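Local coordinates for protein synthesis inhibitor I (Hordeum vulgare, PDB 4FBC) that belongs to the plant ribosome-inactivating proteins and holds adenosine monophosphate in a pocket of its fold, at residues 90-102 against 106-118. The protein carries 3 engineered substitutions. Numbering follows the deposited sequence.
With AMP (adenosine monophosphate), chain E.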
ATOM      1  N   GLU A  90      -7.968  -5.248  -1.050  1.00 15.94           N
ATOM      2  CA  GLU A  90      -8.870  -6.404  -1.005  1.00 20.24           C
ATOM      3  C   GLU A  90     -10.025  -6.345  -1.994  1.00 22.68           C
ATOM      4  O   GLU A  90     -10.594  -7.380  -2.345  1.00 19.89           O
ATOM      5  CB  GLU A  90      -9.397  -6.646   0.412  1.00 16.99           C
ATOM      6  CG  GLU A  90      -8.346  -7.120   1.413  1.00 18.43           C
ATOM      7  CD  GLU A  90      -7.745  -8.482   1.074  1.00 20.17           C
ATOM      8  OE1 GLU A  90      -8.295  -9.212   0.221  1.00 20.37           O
ATOM      9  OE2 GLU A  90      -6.704  -8.823   1.668  1.00 25.94           O
ATOM     10  N   GLY A  91     -10.365  -5.144  -2.453  1.00 18.54           N
ATOM     11  CA  GLY A  91     -11.477  -4.977  -3.372  1.00 18.95           C
ATOM     12  C   GLY A  91     -11.266  -3.906  -4.427  1.00 20.37           C
ATOM     13  O   GLY A  91     -10.488  -2.972  -4.229  1.00 22.31           O
ATOM     14  N   PHE A  92     -11.937  -4.051  -5.565  1.00 20.45           N
ATOM     15  CA  PHE A  92     -11.988  -2.971  -6.553  1.00 18.70           C
ATOM     16  C   PHE A  92     -13.345  -2.957  -7.240  1.00 26.94           C
ATOM     17  O   PHE A  92     -13.987  -3.995  -7.393  1.00 22.64           O
ATOM     18  CB  PHE A  92     -10.847  -3.054  -7.573  1.00 22.65           C
ATOM     19  CG  PHE A  92     -10.902  -4.263  -8.460  1.00 24.77           C
ATOM     20  CD1 PHE A  92     -11.667  -4.260  -9.618  1.00 19.52           C
ATOM     21  CD2 PHE A  92     -10.166  -5.394  -8.149  1.00 21.43           C
ATOM     22  CE1 PHE A  92     -11.715  -5.372 -10.438  1.00 23.81           C
ATOM     23  CE2 PHE A  92     -10.202  -6.511  -8.968  1.00 23.10           C
ATOM     24  CZ  PHE A  92     -10.975  -6.499 -10.112  1.00 24.00           C
ATOM     25  N   LYS A  93     -13.780  -1.773  -7.651  1.00 24.65           N
ATOM     26  CA  LYS A  93     -15.137  -1.612  -8.153  1.00 25.97           C
ATOM     27  C   LYS A  93     -15.116  -1.251  -9.635  1.00 26.52           C
ATOM     28  O   LYS A  93     -14.555  -0.225 -10.021  1.00 26.23           O
ATOM     29  CB  LYS A  93     -15.850  -0.529  -7.335  1.00 23.56           C
ATOM     30  CG  LYS A  93     -17.329  -0.374  -7.630  1.00 28.44           C
ATOM     31  CD  LYS A  93     -17.888   0.774  -6.812  1.00 30.15           C
ATOM     32  CE  LYS A  93     -19.395   0.885  -6.936  1.00 33.75           C
ATOM     33  NZ  LYS A  93     -19.911   2.080  -6.194  1.00 35.42           N
ATOM     34  N   SER A  94     -15.719  -2.100 -10.464  1.00 22.46           N
ATOM     35  CA  SER A  94     -15.765  -1.874 -11.906  1.00 23.72           C
ATOM     36  C   SER A  94     -16.884  -0.900 -12.284  1.00 28.49           C
ATOM     37  O   SER A  94     -17.690  -0.515 -11.439  1.00 26.21           O
ATOM     38  CB  SER A  94     -15.920  -3.200 -12.652  1.00 29.27           C
ATOM     39  OG  SER A  94     -17.039  -3.941 -12.193  1.00 27.47           O
ATOM     40  N   SER A  95     -16.922  -0.495 -13.551  1.00 31.71           N
ATOM     41  CA  SER A  95     -17.858   0.543 -13.994  1.00 31.82           C
ATOM     42  C   SER A  95     -19.340   0.153 -13.910  1.00 35.52           C
ATOM     43  O   SER A  95     -20.207   1.027 -13.826  1.00 37.18           O
ATOM     44  CB  SER A  95     -17.512   1.009 -15.414  1.00 32.35           C
ATOM     45  OG  SER A  95     -17.565  -0.066 -16.331  1.00 37.01           O
ATOM     46  N   ASP A  96     -19.633  -1.147 -13.933  1.00 30.60           N
ATOM     47  CA  ASP A  96     -21.021  -1.607 -13.825  1.00 32.96           C
ATOM     48  C   ASP A  96     -21.477  -1.699 -12.369  1.00 34.52           C
ATOM     49  O   ASP A  96     -22.591  -2.141 -12.086  1.00 32.25           O
ATOM     50  CB  ASP A  96     -21.211  -2.953 -14.533  1.00 32.14           C
ATOM     51  CG  ASP A  96     -20.474  -4.094 -13.848  1.00 35.89           C
ATOM     52  OD1 ASP A  96     -19.559  -3.836 -13.039  1.00 34.56           O
ATOM     53  OD2 ASP A  96     -20.807  -5.263 -14.128  1.00 35.87           O
ATOM     54  N   GLY A  97     -20.605  -1.295 -11.448  1.00 29.99           N
ATOM     55  CA  GLY A  97     -20.950  -1.258 -10.037  1.00 30.22           C
ATOM     56  C   GLY A  97     -20.562  -2.496  -9.246  1.00 28.47           C
ATOM     57  O   GLY A  97     -20.782  -2.563  -8.038  1.00 26.18           O
ATOM     58  N   THR A  98     -19.971  -3.476  -9.922  1.00 26.27           N
ATOM     59  CA  THR A  98     -19.595  -4.729  -9.268  1.00 30.51           C
ATOM     60  C   THR A  98     -18.344  -4.568  -8.405  1.00 24.46           C
ATOM     61  O   THR A  98     -17.299  -4.131  -8.894  1.00 26.76           O
ATOM     62  CB  THR A  98     -19.336  -5.848 -10.299  1.00 29.50           C
ATOM     63  OG1 THR A  98     -20.514  -6.068 -11.084  1.00 28.74           O
ATOM     64  CG2 THR A  98     -18.967  -7.137  -9.597  1.00 27.22           C
ATOM     65  N   TRP A  99     -18.450  -4.925  -7.127  1.00 24.96           N
ATOM     66  CA  TRP A  99     -17.271  -5.051  -6.269  1.00 21.20           C
ATOM     67  C   TRP A  99     -16.622  -6.416  -6.469  1.00 26.70           C
ATOM     68  O   TRP A  99     -17.277  -7.462  -6.327  1.00 24.60           O
ATOM     69  CB  TRP A  99     -17.641  -4.857  -4.795  1.00 25.45           C
ATOM     70  CG  TRP A  99     -17.665  -3.416  -4.352  1.00 27.23           C
ATOM     71  CD1 TRP A  99     -18.766  -2.648  -4.110  1.00 30.02           C
ATOM     72  CD2 TRP A  99     -16.526  -2.575  -4.098  1.00 28.20           C
ATOM     73  NE1 TRP A  99     -18.386  -1.380  -3.726  1.00 27.82           N
ATOM     74  CE2 TRP A  99     -17.017  -1.314  -3.705  1.00 26.93           C
ATOM     75  CE3 TRP A  99     -15.145  -2.773  -4.160  1.00 24.73           C
ATOM     76  CZ2 TRP A  99     -16.166  -0.250  -3.379  1.00 29.80           C
ATOM     77  CZ3 TRP A  99     -14.304  -1.719  -3.845  1.00 26.04           C
ATOM     78  CH2 TRP A  99     -14.818  -0.474  -3.453  1.00 24.72           C
ATOM     79  N   TRP A 100     -15.341  -6.397  -6.821  1.00 19.19           N
ATOM     80  CA  TRP A 100     -14.550  -7.607  -6.967  1.00 20.65           C
ATOM     81  C   TRP A 100     -13.645  -7.727  -5.752  1.00 23.66           C
ATOM     82  O   TRP A 100     -13.130  -6.726  -5.259  1.00 24.42           O
ATOM     83  CB  TRP A 100     -13.718  -7.543  -8.248  1.00 19.27           C
ATOM     84  CG  TRP A 100     -14.562  -7.373  -9.468  1.00 22.41           C
ATOM     85  CD1 TRP A 100     -14.971  -6.198 -10.032  1.00 25.11           C
ATOM     86  CD2 TRP A 100     -15.111  -8.419 -10.276  1.00 25.70           C
ATOM     87  NE1 TRP A 100     -15.737  -6.450 -11.147  1.00 26.37           N
ATOM     88  CE2 TRP A 100     -15.841  -7.806 -11.313  1.00 23.73           C
ATOM     89  CE3 TRP A 100     -15.062  -9.815 -10.217  1.00 24.20           C
ATOM     90  CZ2 TRP A 100     -16.515  -8.544 -12.288  1.00 28.87           C
ATOM     91  CZ3 TRP A 100     -15.725 -10.543 -11.187  1.00 26.53           C
ATOM     92  CH2 TRP A 100     -16.441  -9.907 -12.210  1.00 28.99           C
ATOM     93  N   GLU A 101     -13.473  -8.944  -5.252  1.00 18.83           N
ATOM     94  CA  GLU A 101     -12.623  -9.163  -4.087  1.00 19.53           C
ATOM     95  C   GLU A 101     -11.481 -10.134  -4.378  1.00 20.28           C
ATOM     96  O   GLU A 101     -11.567 -10.972  -5.282  1.00 19.24           O
ATOM     97  CB  GLU A 101     -13.445  -9.652  -2.899  1.00 18.63           C
ATOM     98  CG  GLU A 101     -14.139 -10.977  -3.139  1.00 19.14           C
ATOM     99  CD  GLU A 101     -15.031 -11.367  -1.977  1.00 25.70           C
ATOM    100  OE1 GLU A 101     -14.949 -10.714  -0.905  1.00 23.11           O
ATOM    101  OE2 GLU A 101     -15.800 -12.337  -2.137  1.00 25.11           O
ATOM    102  N   LEU A 102     -10.415 -10.012  -3.594  1.00 17.66           N
ATOM    103  CA  LEU A 102      -9.211 -10.809  -3.776  1.00 16.68           C
ATOM    104  C   LEU A 102      -9.129 -11.919  -2.738  1.00 20.06           C
ATOM    105  O   LEU A 102      -8.162 -12.694  -2.707  1.00 19.06           O
ATOM    106  CB  LEU A 102      -7.972  -9.916  -3.686  1.00 20.48           C
ATOM    107  CG  LEU A 102      -7.866  -8.942  -4.853  1.00 18.36           C
ATOM    108  CD1 LEU A 102      -6.929  -7.789  -4.511  1.00 19.94           C
ATOM    109  CD2 LEU A 102      -7.361  -9.689  -6.075  1.00 21.60           C
ATOM    110  N   LEU A 106     -14.775 -12.381   1.870  1.00 24.47           N
ATOM    111  CA  LEU A 106     -14.352 -11.295   2.763  1.00 21.42           C
ATOM    112  C   LEU A 106     -15.285 -10.078   2.727  1.00 26.01           C
ATOM    113  O   LEU A 106     -15.713  -9.581   3.776  1.00 27.15           O
ATOM    114  CB  LEU A 106     -12.903 -10.867   2.459  1.00 24.55           C
ATOM    115  CG  LEU A 106     -12.293  -9.780   3.354  1.00 27.01           C
ATOM    116  CD1 LEU A 106     -12.231 -10.226   4.814  1.00 23.54           C
ATOM    117  CD2 LEU A 106     -10.901  -9.365   2.852  1.00 22.22           C
ATOM    118  N   ILE A 107     -15.583  -9.591   1.525  1.00 22.20           N
ATOM    119  CA  ILE A 107     -16.391  -8.382   1.369  1.00 23.32           C
ATOM    120  C   ILE A 107     -17.852  -8.705   1.063  1.00 24.59           C
ATOM    121  O   ILE A 107     -18.145  -9.384   0.081  1.00 24.69           O
ATOM    122  CB  ILE A 107     -15.830  -7.458   0.258  1.00 25.86           C
ATOM    123  CG1 ILE A 107     -14.365  -7.120   0.540  1.00 21.83           C
ATOM    124  CG2 ILE A 107     -16.677  -6.192   0.125  1.00 22.55           C
ATOM    125  CD1 ILE A 107     -13.686  -6.296  -0.569  1.00 21.84           C
ATOM    126  N   PRO A 108     -18.775  -8.200   1.901  1.00 25.49           N
ATOM    127  CA  PRO A 108     -20.212  -8.414   1.687  1.00 26.34           C
ATOM    128  C   PRO A 108     -20.665  -8.048   0.272  1.00 26.40           C
ATOM    129  O   PRO A 108     -20.458  -6.914  -0.175  1.00 26.28           O
ATOM    130  CB  PRO A 108     -20.861  -7.466   2.705  1.00 28.47           C
ATOM    131  CG  PRO A 108     -19.845  -7.337   3.792  1.00 27.67           C
ATOM    132  CD  PRO A 108     -18.508  -7.377   3.096  1.00 24.03           C
ATOM    133  N   GLY A 109     -21.261  -9.008  -0.433  1.00 27.70           N
ATOM    134  CA  GLY A 109     -21.849  -8.751  -1.736  1.00 26.32           C
ATOM    135  C   GLY A 109     -20.878  -8.779  -2.902  1.00 26.92           C
ATOM    136  O   GLY A 109     -21.276  -8.670  -4.062  1.00 25.95           O
ATOM    137  N   ALA A 110     -19.597  -8.934  -2.596  1.00 24.46           N
ATOM    138  CA  ALA A 110     -18.559  -8.889  -3.621  1.00 23.64           C
ATOM    139  C   ALA A 110     -18.442 -10.187  -4.418  1.00 24.93           C
ATOM    140  O   ALA A 110     -18.899 -11.247  -3.982  1.00 22.05           O
ATOM    141  CB  ALA A 110     -17.217  -8.527  -2.993  1.00 24.59           C
ATOM    142  N   THR A 111     -17.814 -10.096  -5.585  1.00 21.77           N
ATOM    143  CA  THR A 111     -17.600 -11.253  -6.452  1.00 20.53           C
ATOM    144  C   THR A 111     -16.108 -11.571  -6.495  1.00 22.47           C
ATOM    145  O   THR A 111     -15.294 -10.704  -6.824  1.00 21.40           O
ATOM    146  CB  THR A 111     -18.109 -10.958  -7.881  1.00 24.60           C
ATOM    147  OG1 THR A 111     -19.512 -10.671  -7.836  1.00 23.80           O
ATOM    148  CG2 THR A 111     -17.864 -12.140  -8.816  1.00 22.57           C
ATOM    149  N   TYR A 112     -15.738 -12.803  -6.155  1.00 20.59           N
ATOM    150  CA  TYR A 112     -14.330 -13.195  -6.152  1.00 19.94           C
ATOM    151  C   TYR A 112     -13.750 -13.135  -7.559  1.00 21.25           C
ATOM    152  O   TYR A 112     -14.337 -13.676  -8.507  1.00 20.57           O
ATOM    153  CB  TYR A 112     -14.153 -14.592  -5.544  1.00 20.65           C
ATOM    154  CG  TYR A 112     -12.712 -15.052  -5.462  1.00 20.71           C
ATOM    155  CD1 TYR A 112     -11.756 -14.295  -4.788  1.00 18.51           C
ATOM    156  CD2 TYR A 112     -12.310 -16.249  -6.048  1.00 18.94           C
ATOM    157  CE1 TYR A 112     -10.442 -14.709  -4.711  1.00 18.61           C
ATOM    158  CE2 TYR A 112     -10.997 -16.677  -5.973  1.00 18.80           C
ATOM    159  CZ  TYR A 112     -10.065 -15.899  -5.301  1.00 20.35           C
ATOM    160  OH  TYR A 112      -8.756 -16.312  -5.214  1.00 19.74           O
ATOM    161  N   VAL A 113     -12.605 -12.466  -7.703  1.00 17.89           N
ATOM    162  CA  VAL A 113     -12.024 -12.230  -9.025  1.00 18.65           C
ATOM    163  C   VAL A 113     -11.358 -13.463  -9.656  1.00 20.26           C
ATOM    164  O   VAL A 113     -11.120 -13.502 -10.875  1.00 23.31           O
ATOM    165  CB  VAL A 113     -11.035 -11.032  -8.993  1.00 20.40           C
ATOM    166  CG1 VAL A 113      -9.744 -11.418  -8.295  1.00 17.20           C
ATOM    167  CG2 VAL A 113     -10.755 -10.524 -10.407  1.00 22.66           C
ATOM    168  N   GLY A 114     -11.070 -14.474  -8.840  1.00 20.02           N
ATOM    169  CA  GLY A 114     -10.471 -15.700  -9.343  1.00 22.59           C
ATOM    170  C   GLY A 114      -9.054 -15.984  -8.873  1.00 21.73           C
ATOM    171  O   GLY A 114      -8.511 -17.065  -9.135  1.00 21.31           O
ATOM    172  N   PHE A 115      -8.459 -15.021  -8.167  1.00 22.99           N
ATOM    173  CA  PHE A 115      -7.088 -15.156  -7.663  1.00 21.03           C
ATOM    174  C   PHE A 115      -6.895 -14.248  -6.448  1.00 20.11           C
ATOM    175  O   PHE A 115      -7.704 -13.339  -6.218  1.00 19.07           O
ATOM    176  CB  PHE A 115      -6.066 -14.811  -8.758  1.00 23.24           C
ATOM    177  CG  PHE A 115      -6.312 -13.480  -9.414  1.00 22.18           C
ATOM    178  CD1 PHE A 115      -5.844 -12.308  -8.831  1.00 20.71           C
ATOM    179  CD2 PHE A 115      -7.015 -13.401 -10.608  1.00 21.69           C
ATOM    180  CE1 PHE A 115      -6.081 -11.083  -9.427  1.00 21.11           C
ATOM    181  CE2 PHE A 115      -7.253 -12.185 -11.210  1.00 23.18           C
ATOM    182  CZ  PHE A 115      -6.787 -11.022 -10.622  1.00 21.58           C
ATOM    183  N   GLY A 116      -5.836 -14.495  -5.679  1.00 20.64           N
ATOM    184  CA  GLY A 116      -5.582 -13.764  -4.447  1.00 22.44           C
ATOM    185  C   GLY A 116      -4.691 -12.544  -4.621  1.00 24.07           C
ATOM    186  O   GLY A 116      -4.241 -12.251  -5.735  1.00 21.43           O
ATOM    187  N   GLY A 117      -4.412 -11.847  -3.522  1.00 21.29           N
ATOM    188  CA  GLY A 117      -3.699 -10.581  -3.592  1.00 23.80           C
ATOM    189  C   GLY A 117      -2.245 -10.585  -3.152  1.00 22.70           C
ATOM    190  O   GLY A 117      -1.631  -9.523  -3.038  1.00 21.62           O
ATOM    191  N   THR A 118      -1.678 -11.760  -2.898  1.00 20.26           N
ATOM    192  CA  THR A 118      -0.256 -11.826  -2.557  1.00 20.22           C
ATOM    193  C   THR A 118       0.546 -11.912  -3.847  1.00 20.96           C
ATOM    194  O   THR A 118       0.022 -12.332  -4.875  1.00 20.01           O
ATOM    195  CB  THR A 118       0.087 -13.040  -1.657  1.00 22.81           C
ATOM    196  OG1 THR A 118       0.042 -14.245  -2.427  1.00 23.03           O
ATOM    197  CG2 THR A 118      -0.882 -13.143  -0.486  1.00 22.45           C
TER
HETATM  198  P   AMP E 301       1.202 -12.082   4.813  1.00 64.40           P
HETATM  199  O1P AMP E 301       0.805 -12.987   3.664  1.00 54.92           O
HETATM  200  O2P AMP E 301       2.227 -12.591   5.806  1.00 55.05           O
HETATM  201  O3P AMP E 301      -0.039 -11.631   5.557  1.00 44.30           O
HETATM  202  O5' AMP E 301       1.669 -10.669   4.239  1.00 47.54           O
HETATM  203  C5' AMP E 301       3.047 -10.358   4.076  1.00 42.52           C
HETATM  204  C4' AMP E 301       3.227  -9.028   3.385  1.00 33.85           C
HETATM  205  O4' AMP E 301       2.758  -9.125   2.015  1.00 37.03           O
HETATM  206  C3' AMP E 301       2.433  -7.865   3.971  1.00 36.45           C
HETATM  207  O3' AMP E 301       3.063  -7.271   5.097  1.00 36.58           O
HETATM  208  C2' AMP E 301       2.281  -6.922   2.785  1.00 34.10           C
HETATM  209  O2' AMP E 301       3.474  -6.161   2.596  1.00 29.63           O
HETATM  210  C1' AMP E 301       2.145  -7.915   1.622  1.00 33.88           C
HETATM  211  N9  AMP E 301       0.731  -8.195   1.273  1.00 30.22           N
HETATM  212  C8  AMP E 301       0.092  -9.378   1.433  1.00 32.33           C
HETATM  213  N7  AMP E 301      -1.196  -9.319   1.003  1.00 31.81           N
HETATM  214  C5  AMP E 301      -1.402  -8.066   0.539  1.00 27.44           C
HETATM  215  C6  AMP E 301      -2.536  -7.320  -0.071  1.00 27.68           C
HETATM  216  N6  AMP E 301      -3.741  -7.920  -0.270  1.00 24.52           N
HETATM  217  N1  AMP E 301      -2.323  -6.021  -0.422  1.00 23.20           N
HETATM  218  C2  AMP E 301      -1.132  -5.415  -0.222  1.00 21.64           C
HETATM  219  N3  AMP E 301      -0.062  -6.031   0.317  1.00 25.91           N
HETATM  220  C4  AMP E 301      -0.129  -7.335   0.707  1.00 30.31           C
HETATM  221  O   HOH W   1     -17.736 -12.091  -0.175  1.00 25.00           O
HETATM  222  O   HOH W   2      -5.824 -12.466  -1.043  1.00 23.63           O
HETATM  223  O   HOH W   3      -7.610 -15.579  -2.446  1.00 31.23           O
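Trp-99, Glu-101 and Thr-111 exchange the backbone hydrogen bonds that lay the short strand 111-112 parallel to strand 99-101. Thr-111 N gives its hydrogen to Trp-99 O at 2.8 Å, and Thr-111 O accepts from Glu-101 N. Val-113 N continues the ladder to Glu-101 O, 3.0 Å away.

The connection between these strands is gripped by the buried carboxylate of Glu-101. Its CG sits between the backbone N and carbonyl carbon (chi1 62°), and from there the chain runs out extended past the Ala-110 methyl, bringing OE1 within 2.8 Å of Ile-107 N. That bond is nearly straight (167°) and meets OE1 almost along its C-O axis. OE2 accepts from Gly-105 N and from a water that also donates to Ile-107 O, so both carboxylate oxygens hold the incoming chain. A separate water bridges Leu-102 O to Gly-117 N.

Apolar contacts flank the ladder. Ile-107 rests CD1 on Gly-91 CA at 3.8 Å, while the Leu-106 side chain crosses that of Glu-90 at about a right angle, CD2 lying against the Glu-90 CG. Beside Trp-100, the Thr-111 methyl CG2 lies 3.6 Å from CZ3, the two side chains pointing the same way. Val-113 divides its branches: CG2 meets the edge of the Phe-92 ring at CZ, and CG1 packs on Leu-102 CD2 at 3.7 Å and over the centre of the Phe-115 ring, which rests on helix 157-179.

Strand 89-93 pairs antiparallel with 99-101, and the parallel strand 111-112 closes this edge of the mixed six-stranded sheet of the ribosome-inactivating protein fold. Glu-90, its OE1 hydrogen-bonded to Thr-103 OG1, and Gly-117 belong to the adenosine monophosphate pocket.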